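Side-chain contact in cycloserine biosynthesis protein DcsG (Streptomyces lavendulae, PDB 6JIL), which catalyses the ATP- and magnesium-dependent cyclisation of O-ureido-D-serine to the antibiotic D-cycloserine, as an ATP-grasp ligase: residues L154-P157 against A158-H161. Numbering follows the deposited sequence.
Sequences LAEP and ASRH
E156 and R160, one turn apart on the outer side of helix 155-167, form an i to i+4 salt bridge, with OE2 of E156 2.6 Å from NH1 of R160. The carboxylate offers its syn lone pair, but the bond is not straight: the N-H...O angle is 131°, and the oxygen is tilted out of the guanidinium plane. The planes of the two groups stand 64° apart, so this is not a coplanar two-pronged pair. Each chain has to fold to make the meeting. E156 sets off with CG anti to its own nitrogen (chi1 -165°) and then bends at chi2, which brings the carboxylate back over the helix surface. R160 kinks at chi2 and chi3, and its CD lies alongside the acid, 3.1 Å from OE1 of E156. One face of the guanidinium rests over CA of P157, near the rim of the group. Both E156 and R160 also touch a crystal neighbour, so the lattice may partly shape the geometry of the pair. Round the helix, S159 turns its hydroxyl back to the preceding turn; OG of S159 lies 2.3 Å from O of E156, too short to be taken literally, though a hydrogen bond from the hydroxyl is the probable reading. That same carbonyl also accepts R160 N at 3.1 Å. Beneath the polar surface, A155 and S159 pack on helix 117-127, while A158 and H161 face strands 133-138 and 148-151, where ND1 of H161 is hydrogen-bonded to Y150. The arrangement is that of an amphipathic helix in its first turns, with L154 as N-cap residue, P157 in the first turn, an ion pair outward and A155, A158, S159 and the imidazole of H161 turned inward, laid between helix 117-127 and the antiparallel sheet that carries the ATP-binding K137 of the ATP-grasp fold.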
ATOM      1  N   LEU A 154      23.370   1.296  14.854  1.00 29.07           N
ATOM      2  CA  LEU A 154      22.241   1.552  15.744  1.00 29.47           C
ATOM      3  C   LEU A 154      21.299   0.361  15.887  1.00 28.57           C
ATOM      4  O   LEU A 154      20.081   0.520  15.893  1.00 29.31           O
ATOM      5  CB  LEU A 154      21.452   2.754  15.232  1.00 28.80           C
ATOM      6  CG  LEU A 154      22.234   4.053  15.065  1.00 29.46           C
ATOM      7  CD1 LEU A 154      21.351   5.088  14.388  1.00 27.90           C
ATOM      8  CD2 LEU A 154      22.704   4.543  16.427  1.00 27.13           C
ATOM      9  N   ALA A 155      21.856  -0.833  16.011  1.00 28.03           N
ATOM     10  CA  ALA A 155      21.028  -2.022  16.142  1.00 28.60           C
ATOM     11  C   ALA A 155      20.178  -2.019  17.418  1.00 29.43           C
ATOM     12  O   ALA A 155      18.977  -2.285  17.372  1.00 28.71           O
ATOM     13  CB  ALA A 155      21.902  -3.268  16.097  1.00 27.29           C
ATOM     14  N   GLU A 156      20.799  -1.715  18.554  1.00 29.40           N
ATOM     15  CA  GLU A 156      20.083  -1.711  19.823  1.00 29.13           C
ATOM     16  C   GLU A 156      18.881  -0.776  19.782  1.00 27.79           C
ATOM     17  O   GLU A 156      17.768  -1.182  20.110  1.00 26.88           O
ATOM     18  CB  GLU A 156      21.032  -1.340  20.970  1.00 31.77           C
ATOM     19  CG  GLU A 156      20.495  -1.653  22.366  1.00 34.42           C
ATOM     20  CD  GLU A 156      19.605  -0.555  22.916  1.00 37.03           C
ATOM     21  OE1 GLU A 156      18.981  -0.768  23.978  1.00 38.17           O
ATOM     22  OE2 GLU A 156      19.536   0.524  22.290  1.00 38.61           O
ATOM     23  N   PRO A 157      19.082   0.490  19.376  1.00 25.94           N
ATOM     24  CA  PRO A 157      17.948   1.418  19.319  1.00 25.65           C
ATOM     25  C   PRO A 157      16.854   0.902  18.383  1.00 25.12           C
ATOM     26  O   PRO A 157      15.666   0.954  18.696  1.00 25.59           O
ATOM     27  CB  PRO A 157      18.586   2.706  18.811  1.00 24.64           C
ATOM     28  CG  PRO A 157      19.969   2.628  19.368  1.00 24.45           C
ATOM     29  CD  PRO A 157      20.342   1.194  19.092  1.00 25.55           C
ATOM     30  N   ALA A 158      17.265   0.397  17.227  1.00 24.64           N
ATOM     31  CA  ALA A 158      16.305  -0.132  16.272  1.00 22.78           C
ATOM     32  C   ALA A 158      15.587  -1.352  16.860  1.00 21.18           C
ATOM     33  O   ALA A 158      14.400  -1.555  16.616  1.00 20.42           O
ATOM     34  CB  ALA A 158      17.013  -0.507  14.969  1.00 21.24           C
ATOM     35  N   SER A 159      16.303  -2.162  17.634  1.00 19.61           N
ATOM     36  CA  SER A 159      15.697  -3.342  18.225  1.00 18.89           C
ATOM     37  C   SER A 159      14.592  -2.898  19.171  1.00 20.94           C
ATOM     38  O   SER A 159      13.602  -3.607  19.363  1.00 19.96           O
ATOM     39  CB  SER A 159      16.741  -4.174  18.978  1.00 19.75           C
ATOM     40  OG  SER A 159      17.268  -3.470  20.091  1.00 19.81           O
ATOM     41  N   ARG A 160      14.764  -1.714  19.759  1.00 22.04           N
ATOM     42  CA  ARG A 160      13.768  -1.171  20.674  1.00 23.52           C
ATOM     43  C   ARG A 160      12.572  -0.704  19.864  1.00 20.80           C
ATOM     44  O   ARG A 160      11.433  -0.778  20.319  1.00 20.51           O
ATOM     45  CB  ARG A 160      14.353  -0.016  21.490  1.00 26.20           C
ATOM     46  CG  ARG A 160      15.072  -0.466  22.763  1.00 32.50           C
ATOM     47  CD  ARG A 160      16.294   0.403  23.067  1.00 38.97           C
ATOM     48  NE  ARG A 160      16.004   1.836  23.016  1.00 42.84           N
ATOM     49  CZ  ARG A 160      16.925   2.790  23.121  1.00 45.30           C
ATOM     50  NH1 ARG A 160      18.203   2.466  23.286  1.00 44.78           N
ATOM     51  NH2 ARG A 160      16.573   4.070  23.055  1.00 47.27           N
ATOM     52  N   HIS A 161      12.836  -0.227  18.656  1.00 18.91           N
ATOM     53  CA  HIS A 161      11.763   0.211  17.773  1.00 17.85           C
ATOM     54  C   HIS A 161      11.010  -1.058  17.381  1.00 16.85           C
ATOM     55  O   HIS A 161       9.780  -1.097  17.391  1.00 16.66           O
ATOM     56  CB  HIS A 161      12.344   0.898  16.531  1.00 16.40           C
ATOM     57  CG  HIS A 161      11.314   1.350  15.541  1.00 16.06           C
ATOM     58  ND1 HIS A 161      11.646   1.903  14.324  1.00 16.32           N
ATOM     59  CD2 HIS A 161       9.960   1.322  15.582  1.00 16.92           C
ATOM     60  CE1 HIS A 161      10.544   2.196  13.657  1.00 17.80           C
ATOM     61  NE2 HIS A 161       9.506   1.853  14.400  1.00 17.19           N
TER